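Local coordinates for P35 antigen (Borrelia burgdorferi, PDB 4ALY), which is an outer surface lipoprotein of the Lyme disease spirochaete, critical for infection after a tick bite, at residues A107-K112 with E168-R173; G150-K155 with D225-E230. One frame throughout, in Å; residues are numbered along the deposited sequence.

In the fold
Both contacts belong to a single all-helical chain, within the range of the Borrelia BbCRASP-1 family, and their centres lie about 13 Å apart. Contact 1 sets the short helix 106-110 against helix 163-189; contact 2 sets helix 143-157 against the long helix 200-233. Along the sequence the segments alternate, 107-112, 150-155, 168-173, 225-230, so the two connections interlock. They also touch: Ile109 CD1 reaches Gly150 O at 3.5 Å, and Leu170 CD2 meets Leu153 CD1 at 3.7 Å. Helix 143-157 is thus shared ground, its Leu153 packing on residues of contact 1 while also serving contact 2, and the two contacts are neighbouring patches of the buried helical interior, joined through Ile109, Leu170 and Leu153.

Contact 1 (A107-K112 with E168-R173); sequences AEIFSK and ETLINR
Leu170 extends its CD1 methyl from helix 163-189 to overlap two neighbouring residues of the short helix 106-110, Ile109 and Phe110. The closer touch is with the branch methyl of Ile109, CG2 to Leu170 CD1 at 4.0 Å; the other is with the ring of Phe110, whose CE1 lies 4.2 Å from the same CD1. The methyl meets that ring obliquely, and Leu170 crosses both partners at about a right angle. Ile109 presents CG2 because that branch stands anti to its backbone N, while CG1 turns back beside the N (chi1 -44°) and carries CD1 off to helix 143-157. Phe110 starts less directly, but its ring comes nearer, with CE1 making the touch. The backbones stay well apart, 10.1 Å between Ile109 CA and Leu170 CA, and the bridge is wholly apolar and small, burying 78 Å² in all. Other residues pack around these three: Phe123 packs edge-to-face with Phe110, and Leu153, Trp220 and Met105 touch Leu170. The three touching residues are all buried, and together they join a short helix to a long one through aliphatic and aromatic side chains, as in the hydrophobic core of an all-helical fold.

Contact 2 (G150-K155 with D225-E230); sequences GQILSK and DDLIDE
Ile152 reaches across to helix 200-233 with its terminal methyl and its branch methyl. Its CD1 comes down on the backbone of Ile228, 3.8 Å from that residue's CA, and lies 4.2 Å from Ile228 CG1. Its CG2 meets Leu227 CD2 at 4.2 Å, the two side chains sliding past each other in opposite directions. Leu153 adds its own CD2, also 4.2 Å from Leu227 CD2, so one leucine methyl is shared by two successive residues. With CG anti to the backbone N (chi1 174°), Leu227 directs its branched end toward Ile152 and Leu153. The Ile152 and Ile228 CA atoms are the nearest pair, 7.6 Å apart, and the short helical segments cross at 73° with their axes 10.6 Å apart. Behind this apolar layer, Ser154 turns its hydroxyl back onto its own helix, where OG donates to Gly150 O at 2.9 Å, tilted 21° from the carbonyl plane. Polar pairs flank the crossing: Asp225 forms a salt bridge with Lys145 of helix 143-157, and Glu230 forms one with Lys251. Helix 241-250 adds Leu244 against Ile152, Leu248 against Leu153 and Thr247 against Leu227, while helix 106-110 packs on Leu153 and Ser154 through Ile109.

Contact 1 (A107-K112 with E168-R173)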
ATOM      1  N   ALA A 107       0.916  -1.685 -20.280  1.00 18.48           N
ATOM      2  CA  ALA A 107       1.260  -2.600 -21.409  1.00 18.76           C
ATOM      3  C   ALA A 107       1.947  -3.877 -20.950  1.00 19.04           C
ATOM      4  O   ALA A 107       1.690  -4.907 -21.534  1.00 17.91           O
ATOM      5  CB  ALA A 107       2.133  -1.892 -22.481  1.00 18.12           C
ATOM      6  N   GLU A 108       2.827  -3.800 -19.916  1.00 19.20           N
ATOM      7  CA  GLU A 108       3.660  -4.941 -19.484  1.00 18.20           C
ATOM      8  C   GLU A 108       3.400  -5.470 -18.121  1.00 17.62           C
ATOM      9  O   GLU A 108       3.985  -6.526 -17.747  1.00 16.69           O
ATOM     10  CB  GLU A 108       5.138  -4.602 -19.434  1.00 21.29           C
ATOM     11  CG  GLU A 108       5.666  -3.743 -20.551  1.00 25.37           C
ATOM     12  CD  GLU A 108       5.684  -4.442 -21.863  1.00 31.16           C
ATOM     13  OE1 GLU A 108       5.217  -5.621 -21.943  1.00 37.58           O
ATOM     14  OE2 GLU A 108       6.174  -3.806 -22.816  1.00 37.34           O
ATOM     15  N   ILE A 109       2.620  -4.743 -17.320  1.00 16.38           N
ATOM     16  CA  ILE A 109       2.331  -5.209 -15.972  1.00 15.19           C
ATOM     17  C   ILE A 109       0.840  -5.376 -15.849  1.00 17.41           C
ATOM     18  O   ILE A 109       0.341  -6.514 -15.844  1.00 19.50           O
ATOM     19  CB  ILE A 109       2.907  -4.240 -14.910  1.00 14.76           C
ATOM     20  CG1 ILE A 109       4.318  -3.817 -15.294  1.00 12.40           C
ATOM     21  CG2 ILE A 109       2.859  -4.838 -13.485  1.00 14.54           C
ATOM     22  CD1 ILE A 109       4.982  -2.819 -14.350  1.00 12.02           C
ATOM     23  N   PHE A 110       0.077  -4.273 -15.775  1.00 17.13           N
ATOM     24  CA  PHE A 110      -1.294  -4.428 -15.273  1.00 16.09           C
ATOM     25  C   PHE A 110      -2.086  -5.321 -16.220  1.00 16.07           C
ATOM     26  O   PHE A 110      -2.958  -6.121 -15.841  1.00 13.93           O
ATOM     27  CB  PHE A 110      -1.982  -3.093 -15.078  1.00 16.37           C
ATOM     28  CG  PHE A 110      -1.348  -2.198 -14.046  1.00 15.88           C
ATOM     29  CD1 PHE A 110      -0.622  -2.708 -12.982  1.00 16.77           C
ATOM     30  CD2 PHE A 110      -1.553  -0.818 -14.104  1.00 16.23           C
ATOM     31  CE1 PHE A 110      -0.086  -1.873 -12.003  1.00 16.65           C
ATOM     32  CE2 PHE A 110      -1.060   0.040 -13.106  1.00 16.81           C
ATOM     33  CZ  PHE A 110      -0.315  -0.482 -12.054  1.00 16.44           C
ATOM     34  N   SER A 111      -1.743  -5.250 -17.484  1.00 17.53           N
ATOM     35  CA  SER A 111      -2.524  -6.111 -18.400  1.00 18.38           C
ATOM     36  C   SER A 111      -1.976  -7.561 -18.477  1.00 17.52           C
ATOM     37  O   SER A 111      -2.476  -8.300 -19.271  1.00 18.59           O
ATOM     38  CB  SER A 111      -2.682  -5.488 -19.790  1.00 15.13           C
ATOM     39  OG  SER A 111      -1.452  -5.553 -20.464  1.00 15.76           O
ATOM     40  N   LYS A 112      -0.980  -7.917 -17.672  1.00 17.04           N
ATOM     41  CA  LYS A 112      -0.437  -9.295 -17.604  1.00 19.61           C
ATOM     42  C   LYS A 112      -0.607  -9.972 -16.245  1.00 21.22           C
ATOM     43  O   LYS A 112      -0.294 -11.154 -16.128  1.00 26.88           O
ATOM     44  CB  LYS A 112       1.070  -9.367 -17.842  1.00 19.62           C
ATOM     45  CG  LYS A 112       1.645  -8.513 -18.969  1.00 20.72           C
ATOM     46  CD  LYS A 112       1.331  -9.151 -20.300  1.00 21.95           C
ATOM     47  CE  LYS A 112       2.351  -8.710 -21.345  1.00 23.22           C
ATOM     48  NZ  LYS A 112       1.608  -9.160 -22.558  1.00 25.06           N
ATOM     49  N   GLU A 168       3.360  -9.667  -6.599  1.00 21.72           N
ATOM     50  CA  GLU A 168       3.434  -9.831  -5.128  1.00 21.88           C
ATOM     51  C   GLU A 168       3.849  -8.448  -4.534  1.00 19.80           C
ATOM     52  O   GLU A 168       3.175  -7.873  -3.661  1.00 19.27           O
ATOM     53  CB  GLU A 168       4.519 -10.899  -4.832  1.00 26.73           C
ATOM     54  CG  GLU A 168       4.395 -11.978  -3.739  1.00 32.94           C
ATOM     55  CD  GLU A 168       5.251 -13.250  -4.062  1.00 40.50           C
ATOM     56  OE1 GLU A 168       4.858 -14.025  -5.000  1.00 44.26           O
ATOM     57  OE2 GLU A 168       6.328 -13.512  -3.406  1.00 44.10           O
ATOM     58  N   THR A 169       4.943  -7.906  -5.038  1.00 18.15           N
ATOM     59  CA  THR A 169       5.475  -6.636  -4.565  1.00 19.31           C
ATOM     60  C   THR A 169       4.440  -5.484  -4.613  1.00 20.53           C
ATOM     61  O   THR A 169       4.293  -4.750  -3.657  1.00 21.07           O
ATOM     62  CB  THR A 169       6.694  -6.284  -5.415  1.00 19.86           C
ATOM     63  OG1 THR A 169       7.670  -7.351  -5.306  1.00 19.00           O
ATOM     64  CG2 THR A 169       7.254  -4.960  -5.031  1.00 18.85           C
ATOM     65  N   LEU A 170       3.688  -5.384  -5.711  1.00 20.06           N
ATOM     66  CA  LEU A 170       2.838  -4.248  -5.923  1.00 18.82           C
ATOM     67  C   LEU A 170       1.541  -4.436  -5.138  1.00 18.54           C
ATOM     68  O   LEU A 170       0.973  -3.503  -4.557  1.00 16.72           O
ATOM     69  CB  LEU A 170       2.573  -4.070  -7.436  1.00 16.73           C
ATOM     70  CG  LEU A 170       3.665  -3.460  -8.341  1.00 18.08           C
ATOM     71  CD1 LEU A 170       3.166  -3.347  -9.796  1.00 17.29           C
ATOM     72  CD2 LEU A 170       4.116  -2.087  -7.839  1.00 16.83           C
ATOM     73  N   ILE A 171       1.075  -5.664  -5.114  1.00 18.81           N
ATOM     74  CA  ILE A 171      -0.228  -5.921  -4.562  1.00 20.98           C
ATOM     75  C   ILE A 171      -0.191  -6.327  -3.091  1.00 21.89           C
ATOM     76  O   ILE A 171      -0.916  -5.776  -2.272  1.00 23.76           O
ATOM     77  CB  ILE A 171      -0.936  -6.957  -5.443  1.00 22.41           C
ATOM     78  CG1 ILE A 171      -1.125  -6.274  -6.821  1.00 21.89           C
ATOM     79  CG2 ILE A 171      -2.224  -7.456  -4.747  1.00 19.95           C
ATOM     80  CD1 ILE A 171      -1.911  -7.079  -7.822  1.00 26.12           C
ATOM     81  N   ASN A 172       0.671  -7.262  -2.760  1.00 21.05           N
ATOM     82  CA  ASN A 172       0.662  -7.833  -1.427  1.00 22.14           C
ATOM     83  C   ASN A 172       1.459  -6.961  -0.507  1.00 25.00           C
ATOM     84  O   ASN A 172       1.179  -6.981   0.697  1.00 24.43           O
ATOM     85  CB  ASN A 172       1.248  -9.230  -1.450  1.00 23.25           C
ATOM     86  CG  ASN A 172       0.419 -10.200  -2.293  1.00 24.70           C
ATOM     87  OD1 ASN A 172      -0.115 -11.114  -1.748  1.00 28.15           O
ATOM     88  ND2 ASN A 172       0.284  -9.969  -3.597  1.00 21.43           N
ATOM     89  N   ARG A 173       2.416  -6.185  -1.073  1.00 21.44           N
ATOM     90  CA  ARG A 173       3.087  -5.165  -0.305  1.00 19.97           C
ATOM     91  C   ARG A 173       2.431  -3.753  -0.438  1.00 19.79           C
ATOM     92  O   ARG A 173       1.755  -3.323   0.490  1.00 21.25           O
ATOM     93  CB  ARG A 173       4.660  -5.183  -0.384  1.00 17.50           C
ATOM     94  CG  ARG A 173       5.253  -3.941   0.256  1.00 17.52           C
ATOM     95  CD  ARG A 173       6.468  -3.961   1.201  1.00 18.55           C
ATOM     96  NE  ARG A 173       7.720  -4.094   0.499  1.00 18.81           N
ATOM     97  CZ  ARG A 173       8.865  -3.502   0.839  1.00 19.73           C
ATOM     98  NH1 ARG A 173       8.963  -2.671   1.870  1.00 19.52           N
ATOM     99  NH2 ARG A 173       9.940  -3.755   0.104  1.00 19.45           N
TER

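Contact 2 (G150-K155 with D225-E230)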
ATOM      1  N   GLY A 150       7.580   1.811 -12.394  1.00 15.90           N
ATOM      2  CA  GLY A 150       6.884   1.075 -13.391  1.00 15.28           C
ATOM      3  C   GLY A 150       7.660   0.701 -14.614  1.00 16.92           C
ATOM      4  O   GLY A 150       7.368  -0.361 -15.187  1.00 20.37           O
ATOM      5  N   GLN A 151       8.586   1.557 -15.070  1.00 15.57           N
ATOM      6  CA  GLN A 151       9.438   1.255 -16.226  1.00 16.41           C
ATOM      7  C   GLN A 151      10.487   0.163 -15.888  1.00 17.54           C
ATOM      8  O   GLN A 151      10.883  -0.677 -16.738  1.00 17.17           O
ATOM      9  CB  GLN A 151      10.137   2.516 -16.782  1.00 17.58           C
ATOM     10  CG  GLN A 151       9.174   3.551 -17.387  1.00 20.70           C
ATOM     11  CD  GLN A 151       8.322   2.991 -18.555  1.00 25.57           C
ATOM     12  OE1 GLN A 151       7.077   2.630 -18.419  1.00 23.55           O
ATOM     13  NE2 GLN A 151       8.989   2.895 -19.734  1.00 24.10           N
ATOM     14  N   ILE A 152      10.936   0.174 -14.641  1.00 16.05           N
ATOM     15  CA  ILE A 152      11.879  -0.791 -14.187  1.00 15.10           C
ATOM     16  C   ILE A 152      11.171  -2.158 -13.998  1.00 15.67           C
ATOM     17  O   ILE A 152      11.690  -3.196 -14.385  1.00 14.12           O
ATOM     18  CB  ILE A 152      12.447  -0.259 -12.877  1.00 14.92           C
ATOM     19  CG1 ILE A 152      13.251   1.056 -13.143  1.00 14.75           C
ATOM     20  CG2 ILE A 152      13.191  -1.315 -12.077  1.00 12.52           C
ATOM     21  CD1 ILE A 152      13.607   1.729 -11.835  1.00 14.14           C
ATOM     22  N   LEU A 153       9.990  -2.139 -13.384  1.00 15.48           N
ATOM     23  CA  LEU A 153       9.270  -3.351 -13.062  1.00 14.68           C
ATOM     24  C   LEU A 153       8.712  -3.982 -14.335  1.00 15.35           C
ATOM     25  O   LEU A 153       8.502  -5.164 -14.363  1.00 17.28           O
ATOM     26  CB  LEU A 153       8.143  -3.087 -12.066  1.00 13.51           C
ATOM     27  CG  LEU A 153       8.505  -2.756 -10.614  1.00 12.59           C
ATOM     28  CD1 LEU A 153       7.256  -2.561  -9.753  1.00 11.61           C
ATOM     29  CD2 LEU A 153       9.497  -3.709  -9.959  1.00 11.36           C
ATOM     30  N   SER A 154       8.515  -3.201 -15.384  1.00 15.65           N
ATOM     31  CA  SER A 154       8.057  -3.705 -16.654  1.00 15.11           C
ATOM     32  C   SER A 154       9.169  -4.527 -17.272  1.00 16.81           C
ATOM     33  O   SER A 154       8.904  -5.396 -18.131  1.00 18.85           O
ATOM     34  CB  SER A 154       7.829  -2.551 -17.614  1.00 15.30           C
ATOM     35  OG  SER A 154       6.574  -1.969 -17.422  1.00 15.43           O
ATOM     36  N   LYS A 155      10.412  -4.255 -16.901  1.00 16.37           N
ATOM     37  CA  LYS A 155      11.497  -5.017 -17.514  1.00 17.57           C
ATOM     38  C   LYS A 155      11.411  -6.442 -16.963  1.00 17.96           C
ATOM     39  O   LYS A 155      11.576  -7.384 -17.727  1.00 17.04           O
ATOM     40  CB  LYS A 155      12.848  -4.385 -17.278  1.00 18.82           C
ATOM     41  CG  LYS A 155      13.048  -3.104 -18.084  1.00 22.39           C
ATOM     42  CD  LYS A 155      14.521  -2.751 -18.104  1.00 27.52           C
ATOM     43  CE  LYS A 155      14.863  -2.005 -19.382  1.00 32.54           C
ATOM     44  NZ  LYS A 155      16.141  -1.300 -19.154  1.00 31.05           N
ATOM     45  N   ASP A 225      12.335   3.919  -3.784  1.00 22.31           N
ATOM     46  CA  ASP A 225      13.317   4.927  -4.169  1.00 21.74           C
ATOM     47  C   ASP A 225      14.683   4.266  -4.326  1.00 20.90           C
ATOM     48  O   ASP A 225      15.384   4.598  -5.252  1.00 21.81           O
ATOM     49  CB  ASP A 225      13.425   6.004  -3.087  1.00 22.47           C
ATOM     50  CG  ASP A 225      12.151   6.856  -2.959  1.00 24.87           C
ATOM     51  OD1 ASP A 225      11.471   7.151  -3.987  1.00 28.16           O
ATOM     52  OD2 ASP A 225      11.859   7.296  -1.832  1.00 25.11           O
ATOM     53  N   ASP A 226      15.060   3.338  -3.446  1.00 19.39           N
ATOM     54  CA  ASP A 226      16.421   2.778  -3.538  1.00 21.72           C
ATOM     55  C   ASP A 226      16.555   1.938  -4.787  1.00 21.57           C
ATOM     56  O   ASP A 226      17.632   1.916  -5.438  1.00 19.22           O
ATOM     57  CB  ASP A 226      16.840   1.957  -2.297  1.00 22.16           C
ATOM     58  CG  ASP A 226      16.924   2.802  -1.020  1.00 23.03           C
ATOM     59  OD1 ASP A 226      17.202   4.013  -1.061  1.00 23.77           O
ATOM     60  OD2 ASP A 226      16.720   2.258   0.059  1.00 26.40           O
ATOM     61  N   LEU A 227      15.445   1.276  -5.133  1.00 21.51           N
ATOM     62  CA  LEU A 227      15.421   0.424  -6.315  1.00 20.87           C
ATOM     63  C   LEU A 227      15.628   1.322  -7.550  1.00 20.05           C
ATOM     64  O   LEU A 227      16.457   1.006  -8.399  1.00 21.78           O
ATOM     65  CB  LEU A 227      14.104  -0.351  -6.403  1.00 22.48           C
ATOM     66  CG  LEU A 227      14.044  -1.133  -7.733  1.00 25.15           C
ATOM     67  CD1 LEU A 227      15.252  -2.108  -7.802  1.00 23.43           C
ATOM     68  CD2 LEU A 227      12.682  -1.809  -7.945  1.00 21.59           C
ATOM     69  N   ILE A 228      14.906   2.441  -7.618  1.00 18.12           N
ATOM     70  CA  ILE A 228      15.015   3.424  -8.683  1.00 17.82           C
ATOM     71  C   ILE A 228      16.478   3.917  -8.754  1.00 20.47           C
ATOM     72  O   ILE A 228      17.064   3.968  -9.853  1.00 21.58           O
ATOM     73  CB  ILE A 228      14.030   4.609  -8.409  1.00 17.80           C
ATOM     74  CG1 ILE A 228      12.543   4.180  -8.594  1.00 16.68           C
ATOM     75  CG2 ILE A 228      14.375   5.887  -9.209  1.00 17.56           C
ATOM     76  CD1 ILE A 228      11.526   5.336  -8.408  1.00 15.32           C
ATOM     77  N   ASP A 229      17.079   4.254  -7.604  1.00 20.73           N
ATOM     78  CA  ASP A 229      18.495   4.718  -7.584  1.00 22.97           C
ATOM     79  C   ASP A 229      19.423   3.624  -8.013  1.00 23.34           C
ATOM     80  O   ASP A 229      20.232   3.884  -8.853  1.00 27.70           O
ATOM     81  CB  ASP A 229      18.973   5.251  -6.200  1.00 22.54           C
ATOM     82  CG  ASP A 229      18.181   6.467  -5.730  1.00 24.25           C
ATOM     83  OD1 ASP A 229      17.783   7.328  -6.558  1.00 25.62           O
ATOM     84  OD2 ASP A 229      17.943   6.580  -4.516  1.00 28.02           O
ATOM     85  N   GLU A 230      19.328   2.413  -7.440  1.00 23.53           N
ATOM     86  CA  GLU A 230      20.206   1.307  -7.830  1.00 24.98           C
ATOM     87  C   GLU A 230      20.084   1.067  -9.328  1.00 26.06           C
ATOM     88  O   GLU A 230      21.083   0.976 -10.018  1.00 27.13           O
ATOM     89  CB  GLU A 230      19.892   0.046  -7.016  1.00 29.80           C
ATOM     90  CG  GLU A 230      19.927   0.302  -5.498  1.00 31.49           C
ATOM     91  CD  GLU A 230      19.130  -0.698  -4.639  1.00 37.33           C
ATOM     92  OE1 GLU A 230      18.670  -1.763  -5.123  1.00 39.70           O
ATOM     93  OE2 GLU A 230      18.962  -0.422  -3.431  1.00 40.85           O
TER